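Local coordinates for protein esterase (Staphylococcus aureus subsp. aureus USA300_TCH1516, PDB 3D7R) that probably hydrolyses ester bonds as a member of the alpha/beta-hydrolase family, at residues S159-H163 / Q164-V168; L196-I199 / S200-L203; L239-D243 / K244-P248. All blocks are in the same frame, centred on the assembly; numbering follows the deposited sequence.

Contact 1. Residues S159-H163 / Q164-V168; sequences SEVGH and QNVVV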
loop_
_atom_site.group_PDB
_atom_site.type_symbol
_atom_site.label_atom_id
_atom_site.label_comp_id
_atom_site.label_asym_id
_atom_site.label_seq_id
_atom_site.Cartn_x
_atom_site.Cartn_y
_atom_site.Cartn_z
ATOM N N SER A 159 3.959 16.618 13.070
ATOM C CA SER A 159 4.570 17.782 13.690
ATOM C C SER A 159 4.295 19.002 12.814
ATOM O O SER A 159 4.240 20.136 13.305
ATOM C CB SER A 159 6.069 17.567 13.887
ATOM O OG SER A 159 6.752 17.719 12.644
ATOM N N GLU A 160 4.098 18.767 11.519
ATOM C CA GLU A 160 3.835 19.863 10.589
ATOM C C GLU A 160 2.388 20.372 10.633
ATOM O O GLU A 160 2.146 21.580 10.697
ATOM C CB GLU A 160 4.224 19.468 9.156
ATOM C CG GLU A 160 5.719 19.338 8.944
ATOM C CD GLU A 160 6.066 18.790 7.582
ATOM O OE1 GLU A 160 5.244 18.914 6.645
ATOM O OE2 GLU A 160 7.166 18.231 7.449
ATOM N N VAL A 161 1.418 19.471 10.618
ATOM C CA VAL A 161 0.039 19.913 10.393
ATOM C C VAL A 161 -0.970 19.356 11.383
ATOM O O VAL A 161 -2.159 19.681 11.294
ATOM C CB VAL A 161 -0.425 19.606 8.949
ATOM C CG1 VAL A 161 0.432 20.401 7.915
ATOM C CG2 VAL A 161 -0.395 18.091 8.661
ATOM N N GLY A 162 -0.499 18.526 12.315
ATOM C CA GLY A 162 -1.375 17.844 13.281
ATOM C C GLY A 162 -1.919 16.550 12.702
ATOM O O GLY A 162 -2.117 16.454 11.495
ATOM N N HIS A 163 -2.185 15.567 13.565
ATOM C CA HIS A 163 -2.638 14.229 13.142
ATOM C C HIS A 163 -3.987 14.245 12.414
ATOM O O HIS A 163 -4.235 13.422 11.540
ATOM C CB HIS A 163 -2.690 13.275 14.341
ATOM C CG HIS A 163 -3.883 13.468 15.227
ATOM N ND1 HIS A 163 -4.038 14.567 16.050
ATOM C CD2 HIS A 163 -4.969 12.691 15.433
ATOM C CE1 HIS A 163 -5.180 14.469 16.704
ATOM N NE2 HIS A 163 -5.762 13.337 16.352
ATOM N N GLN A 164 -4.849 15.190 12.778
ATOM C CA GLN A 164 -6.165 15.326 12.170
ATOM C C GLN A 164 -6.070 15.736 10.679
ATOM O O GLN A 164 -7.036 15.611 9.930
ATOM C CB GLN A 164 -7.022 16.318 12.982
ATOM C CG GLN A 164 -6.606 17.806 12.838
ATOM C CD GLN A 164 -5.450 18.270 13.776
ATOM O OE1 GLN A 164 -4.835 17.488 14.520
ATOM N NE2 GLN A 164 -5.172 19.574 13.735
ATOM N N ASN A 165 -4.893 16.183 10.255
ATOM C CA ASN A 165 -4.682 16.658 8.883
ATOM C C ASN A 165 -3.798 15.685 8.088
ATOM O O ASN A 165 -3.282 16.006 7.014
ATOM C CB ASN A 165 -4.092 18.075 8.914
ATOM C CG ASN A 165 -5.103 19.109 9.352
ATOM O OD1 ASN A 165 -6.226 19.101 8.879
ATOM N ND2 ASN A 165 -4.705 20.007 10.262
ATOM N N VAL A 166 -3.634 14.484 8.635
ATOM C CA VAL A 166 -2.864 13.446 7.970
ATOM C C VAL A 166 -3.778 12.258 7.689
ATOM O O VAL A 166 -4.540 11.813 8.567
ATOM C CB VAL A 166 -1.643 13.001 8.822
ATOM C CG1 VAL A 166 -0.862 11.888 8.112
ATOM C CG2 VAL A 166 -0.718 14.202 9.094
ATOM N N VAL A 167 -3.709 11.766 6.461
ATOM C CA VAL A 167 -4.420 10.558 6.063
ATOM C C VAL A 167 -3.327 9.556 5.697
ATOM O O VAL A 167 -2.291 9.944 5.143
ATOM C CB VAL A 167 -5.366 10.855 4.867
ATOM C CG1 VAL A 167 -5.838 9.582 4.162
ATOM C CG2 VAL A 167 -6.589 11.749 5.309
ATOM N N VAL A 168 -3.538 8.280 6.019
ATOM C CA VAL A 168 -2.581 7.230 5.634
ATOM C C VAL A 168 -3.219 6.405 4.509
ATOM O O VAL A 168 -4.408 6.116 4.560
ATOM C CB VAL A 168 -2.144 6.335 6.838
ATOM C CG1 VAL A 168 -1.200 5.202 6.377
ATOM C CG2 VAL A 168 -1.446 7.189 7.933
#

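Contact 2. Residues L196-I199 / S200-L203; sequences LYLI and SPIL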
loop_
_atom_site.group_PDB
_atom_site.type_symbol
_atom_site.label_atom_id
_atom_site.label_comp_id
_atom_site.label_asym_id
_atom_site.label_seq_id
_atom_site.Cartn_x
_atom_site.Cartn_y
_atom_site.Cartn_z
ATOM N N LEU A 196 -7.931 6.203 7.010
ATOM C CA LEU A 196 -7.013 5.175 6.479
ATOM C C LEU A 196 -7.547 4.599 5.163
ATOM O O LEU A 196 -8.694 4.126 5.113
ATOM C CB LEU A 196 -6.810 4.032 7.495
ATOM C CG LEU A 196 -5.995 2.801 7.026
ATOM C CD1 LEU A 196 -4.571 3.229 6.600
ATOM C CD2 LEU A 196 -5.953 1.751 8.150
ATOM N N TYR A 197 -6.730 4.660 4.106
ATOM C CA TYR A 197 -7.147 4.187 2.768
ATOM C C TYR A 197 -6.348 2.950 2.402
ATOM O O TYR A 197 -5.122 2.948 2.526
ATOM C CB TYR A 197 -6.965 5.288 1.702
ATOM C CG TYR A 197 -8.095 6.284 1.696
ATOM C CD1 TYR A 197 -9.122 6.211 0.745
ATOM C CD2 TYR A 197 -8.149 7.296 2.662
ATOM C CE1 TYR A 197 -10.193 7.129 0.772
ATOM C CE2 TYR A 197 -9.201 8.224 2.691
ATOM C CZ TYR A 197 -10.212 8.127 1.742
ATOM O OH TYR A 197 -11.247 9.026 1.799
ATOM N N LEU A 198 -7.047 1.898 1.972
ATOM C CA LEU A 198 -6.400 0.638 1.608
ATOM C C LEU A 198 -6.764 0.283 0.182
ATOM O O LEU A 198 -7.950 0.144 -0.140
ATOM C CB LEU A 198 -6.851 -0.485 2.553
ATOM C CG LEU A 198 -6.674 -0.286 4.070
ATOM C CD1 LEU A 198 -7.116 -1.554 4.837
ATOM C CD2 LEU A 198 -5.225 0.058 4.422
ATOM N N ILE A 199 -5.762 0.152 -0.684
ATOM C CA ILE A 199 -6.002 -0.234 -2.080
ATOM C C ILE A 199 -5.464 -1.655 -2.324
ATOM O O ILE A 199 -4.254 -1.900 -2.257
ATOM C CB ILE A 199 -5.369 0.773 -3.100
ATOM C CG1 ILE A 199 -5.897 2.198 -2.879
ATOM C CG2 ILE A 199 -5.592 0.300 -4.563
ATOM C CD1 ILE A 199 -4.997 3.312 -3.461
ATOM N N SER A 200 -6.363 -2.597 -2.599
ATOM C CA SER A 200 -5.967 -3.995 -2.781
ATOM C C SER A 200 -4.974 -4.471 -1.702
ATOM O O SER A 200 -3.909 -5.025 -2.049
ATOM C CB SER A 200 -5.345 -4.203 -4.175
ATOM O OG SER A 200 -6.316 -4.065 -5.183
ATOM N N PRO A 201 -5.315 -4.276 -0.406
ATOM C CA PRO A 201 -4.347 -4.618 0.638
ATOM C C PRO A 201 -4.149 -6.128 0.680
ATOM O O PRO A 201 -5.115 -6.873 0.478
ATOM C CB PRO A 201 -5.037 -4.152 1.943
ATOM C CG PRO A 201 -6.504 -4.137 1.646
ATOM C CD PRO A 201 -6.597 -3.781 0.153
ATOM N N ILE A 202 -2.921 -6.568 0.922
ATOM C CA ILE A 202 -2.657 -7.991 1.135
ATOM C C ILE A 202 -2.772 -8.224 2.649
ATOM O O ILE A 202 -1.777 -8.195 3.382
ATOM C CB ILE A 202 -1.262 -8.411 0.567
ATOM C CG1 ILE A 202 -1.179 -8.155 -0.941
ATOM C CG2 ILE A 202 -0.975 -9.893 0.856
ATOM C CD1 ILE A 202 0.280 -8.232 -1.474
ATOM N N LEU A 203 -4.007 -8.406 3.112
ATOM C CA LEU A 203 -4.309 -8.452 4.539
ATOM C C LEU A 203 -3.762 -9.662 5.300
ATOM O O LEU A 203 -3.508 -9.583 6.507
ATOM C CB LEU A 203 -5.820 -8.308 4.751
ATOM C CG LEU A 203 -6.325 -6.936 4.253
ATOM C CD1 LEU A 203 -7.832 -6.909 4.079
ATOM C CD2 LEU A 203 -5.865 -5.807 5.177
#

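Contact 3. Residues L239-D243 / K244-P248; sequences LPLTD and KRISP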
loop_
_atom_site.group_PDB
_atom_site.type_symbol
_atom_site.label_atom_id
_atom_site.label_comp_id
_atom_site.label_asym_id
_atom_site.label_seq_id
_atom_site.Cartn_x
_atom_site.Cartn_y
_atom_site.Cartn_z
ATOM N N LEU A 239 9.918 -14.056 12.049
ATOM C CA LEU A 239 8.541 -13.952 12.551
ATOM C C LEU A 239 7.598 -14.766 11.687
ATOM O O LEU A 239 7.749 -14.780 10.462
ATOM C CB LEU A 239 8.045 -12.499 12.592
ATOM C CG LEU A 239 8.599 -11.543 13.647
ATOM C CD1 LEU A 239 8.036 -10.156 13.382
ATOM C CD2 LEU A 239 8.246 -11.998 15.083
ATOM N N PRO A 240 6.617 -15.451 12.311
ATOM C CA PRO A 240 5.616 -16.186 11.512
ATOM C C PRO A 240 4.802 -15.225 10.644
ATOM O O PRO A 240 4.497 -14.101 11.084
ATOM C CB PRO A 240 4.701 -16.816 12.561
ATOM C CG PRO A 240 5.430 -16.727 13.852
ATOM C CD PRO A 240 6.371 -15.565 13.759
ATOM N N LEU A 241 4.447 -15.660 9.433
ATOM C CA LEU A 241 3.633 -14.830 8.530
ATOM C C LEU A 241 2.290 -14.429 9.140
ATOM O O LEU A 241 1.673 -13.437 8.719
ATOM C CB LEU A 241 3.422 -15.537 7.171
ATOM C CG LEU A 241 4.689 -15.708 6.310
ATOM C CD1 LEU A 241 4.357 -16.249 4.918
ATOM C CD2 LEU A 241 5.473 -14.417 6.194
ATOM N N THR A 242 1.833 -15.200 10.126
ATOM C CA THR A 242 0.546 -14.922 10.785
ATOM C C THR A 242 0.637 -13.821 11.868
ATOM O O THR A 242 -0.401 -13.355 12.360
ATOM C CB THR A 242 -0.048 -16.190 11.433
ATOM O OG1 THR A 242 0.907 -16.731 12.338
ATOM C CG2 THR A 242 -0.390 -17.257 10.372
ATOM N N ASP A 243 1.862 -13.433 12.250
ATOM C CA ASP A 243 2.068 -12.305 13.171
ATOM C C ASP A 243 1.239 -11.130 12.671
ATOM O O ASP A 243 1.272 -10.795 11.482
ATOM C CB ASP A 243 3.557 -11.915 13.238
ATOM C CG ASP A 243 3.851 -10.848 14.297
ATOM O OD1 ASP A 243 4.636 -11.131 15.220
ATOM O OD2 ASP A 243 3.316 -9.727 14.238
ATOM N N LYS A 244 0.485 -10.514 13.570
ATOM C CA LYS A 244 -0.401 -9.418 13.206
ATOM C C LYS A 244 0.320 -8.222 12.578
ATOM O O LYS A 244 -0.285 -7.439 11.856
ATOM C CB LYS A 244 -1.212 -8.972 14.419
ATOM C CG LYS A 244 -0.394 -8.359 15.584
ATOM C CD LYS A 244 -1.310 -8.024 16.782
ATOM C CE LYS A 244 -0.583 -7.204 17.834
ATOM N NZ LYS A 244 0.409 -8.044 18.555
ATOM N N ARG A 245 1.613 -8.054 12.848
ATOM C CA ARG A 245 2.319 -6.938 12.204
ATOM C C ARG A 245 2.547 -7.197 10.707
ATOM O O ARG A 245 2.687 -6.255 9.914
ATOM C CB ARG A 245 3.653 -6.645 12.907
ATOM C CG ARG A 245 3.555 -6.381 14.416
ATOM C CD ARG A 245 4.952 -6.546 15.054
ATOM N NE ARG A 245 5.788 -5.468 14.574
ATOM C CZ ARG A 245 7.112 -5.478 14.469
ATOM N NH1 ARG A 245 7.847 -6.547 14.807
ATOM N NH2 ARG A 245 7.696 -4.386 14.016
ATOM N N ILE A 246 2.592 -8.471 10.341
ATOM C CA ILE A 246 2.791 -8.912 8.949
ATOM C C ILE A 246 1.449 -9.104 8.226
ATOM O O ILE A 246 1.295 -8.705 7.072
ATOM C CB ILE A 246 3.578 -10.237 8.912
ATOM C CG1 ILE A 246 4.976 -10.019 9.517
ATOM C CG2 ILE A 246 3.677 -10.767 7.466
ATOM C CD1 ILE A 246 5.686 -11.282 9.861
ATOM N N SER A 247 0.497 -9.719 8.923
ATOM C CA SER A 247 -0.839 -9.969 8.421
ATOM C C SER A 247 -1.824 -9.216 9.322
ATOM O O SER A 247 -2.342 -9.793 10.279
ATOM C CB SER A 247 -1.120 -11.474 8.440
ATOM O OG SER A 247 -0.316 -12.146 7.484
ATOM N N PRO A 248 -2.049 -7.916 9.038
ATOM C CA PRO A 248 -2.852 -7.030 9.876
ATOM C C PRO A 248 -4.344 -7.409 9.982
ATOM O O PRO A 248 -5.067 -6.872 10.843
ATOM C CB PRO A 248 -2.661 -5.661 9.206
ATOM C CG PRO A 248 -2.364 -5.977 7.793
ATOM C CD PRO A 248 -1.507 -7.197 7.868
HETATM O O HOH W 1 2.727 -8.726 16.936
#

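Contact 1. Residues S159-H163 / Q164-V168
With chi1 at -72°, Asn165 holds CG beside its own backbone N, and this turns the side-chain amide back toward the carbonyl of Val161. There Asn165 ND2 donates to Val161 O over 2.8 Å, a nearly straight bond (172°) that meets the oxygen close to the line of its C=O and keeps it in the plane of the amide. The same two residues also touch through carbon, Val161 CG2 lying 3.7 Å from Asn165 CB. This methyl has a second neighbour in Val166 CG2, at 3.9 Å. Two backbone bonds follow in sequence round the turn: Asn165 N to Gly162 O at 3.1 Å and Val166 N to His163 O at 3.2 Å. Gly162 leaves the helical conformation with a positive phi, which favours glycine, and so redirects the chain from helix 143-161 toward strand 166-171. On the outer side of the turn, Gln164 bends at chi2 and brings OE1 to 3.4 Å from His163 ND1; the angle is too poor for a hydrogen bond, and the amide stands almost upright to the imidazole (82° between planes). Gln164 N lies over one face of that ring, while the His163 side chain also packs on Tyr154 and Val158 of the helix. Backbone bonds join Asn165 and Val167 to Lys98, and Val166 to Asn194. Chemically, the asparagine amide supplies a side-chain N-H to a carbonyl near the helix terminus, where it would probably offset some of the negative end of the helix dipole.

Contact 2. Residues L196-I199 / S200-L203
Ser200 OG, just beyond Ile199 at the end of strand 195-199, is gripped by two groups from other parts of the chain: it hydrogen-bonds to the carboxylate oxygen OE2 of Glu267 and to the backbone N of Asp298. A chi1 of -69° sets the hydroxyl beside the serine's own N and anti to its carbonyl carbon. The backbone here takes a left-handed conformation, with phi 45° and psi 52°, so the chain kinks sharply as it leaves the sheet, and Ser200 CB ends up only 3.2 Å from Ile199 O. The kink brings the Pro201 ring against Leu198. The ring crosses the Leu198 side chain at about a right angle, CG resting 3.8 Å from Leu198 CB and 4.2 Å from Leu198 CD1. Farther on, Leu198 CD1 also approaches Leu203 CD2, at a looser 4.4 Å. These three apolar groups continue into helix 270-282: Leu198 and Leu203 pack on Phe276, and Pro201 and Leu203 on Met273. Ile199 O comes within 3.2 Å of Pro201 N, but the tertiary amide nitrogen of proline has no hydrogen to give. In the loop itself a weak bond joins Leu203 N to Pro201 O, 3.2 Å apart, round Ile202. The contact therefore divides its chemistry: the side chains of turn and strand meet through carbon, whereas the buried hydroxyl is satisfied from outside. Ser200 OG thereby bridges Glu267, in the loop after strand 259-264, and Asp298, in the loop after strand 287-292, next to His297, which the serine also touches.

Contact 3. Residues L239-D243 / K244-P248
Leu239 CD1 comes obliquely to the guanidinium of Arg245, 3.9 Å from NH1, while NH2 of the same group forms a salt bridge with Asp144. In the other flat group, the Asp243 carboxylate, a chi1 of -174° places CG anti to the backbone N, from where OD2 accepts from Arg245 N at 2.8 Å. For this it uses its anti lone pair, on the side away from the other oxygen. A water also donates to Asp243 OD2 and accepts from Lys244 NZ, 2.9 Å from each, linking two opposite charges that do not touch directly. The main-chain oxygen of Asp243 is held twice, by Ile246 N and by Ser247 N, both at 2.9 Å; the bond from Ser247 is the straighter, at 172° against 139°. The Ser247 hydroxyl donates to Leu241 O at 2.7 Å and also hydrogen-bonds with Ala205 N. Inside, Ile246 CD1 meets Leu239 CB at 3.8 Å and Pro240 O at 3.3 Å. That isoleucine is buried, packing onto Met232 and Ala236 of helix 225-236 and Ile143 of helix 143-161, whereas Lys244 is exposed. Pro240 to Asp243 form a type I beta turn, from which the aspartate leads into three residues with helical backbone angles but without the regular helical bonds. With its side chain bonded to the N-H two residues on, Asp243 makes an Asx turn, and its doubly gripped carbonyl extends this into the Asx motif typical of the start of a helical turn.

Two of the turns lie at the ends of neighbouring strands; the third belongs to a loop between helix 225-236 and strand 259-264. Contact 1 feeds the chain into strand 166-171, whereas contact 2 takes it off the far end of the neighbouring parallel strand 195-199; their centres are 20 Å apart, yet the strands join directly, with Val168 O 2.8 Å from Tyr197 N in a probable hydrogen bond. Contact 3 lies beyond that exit, its centre 15 Å from that of contact 2, and meets it where Leu203 O packs on Pro248 CD at 3.4 Å. Contacts 1 and 3 stay about 11 Å apart at their nearest atoms. A bound sodium ion lies about 11 Å from the Val166 side chain.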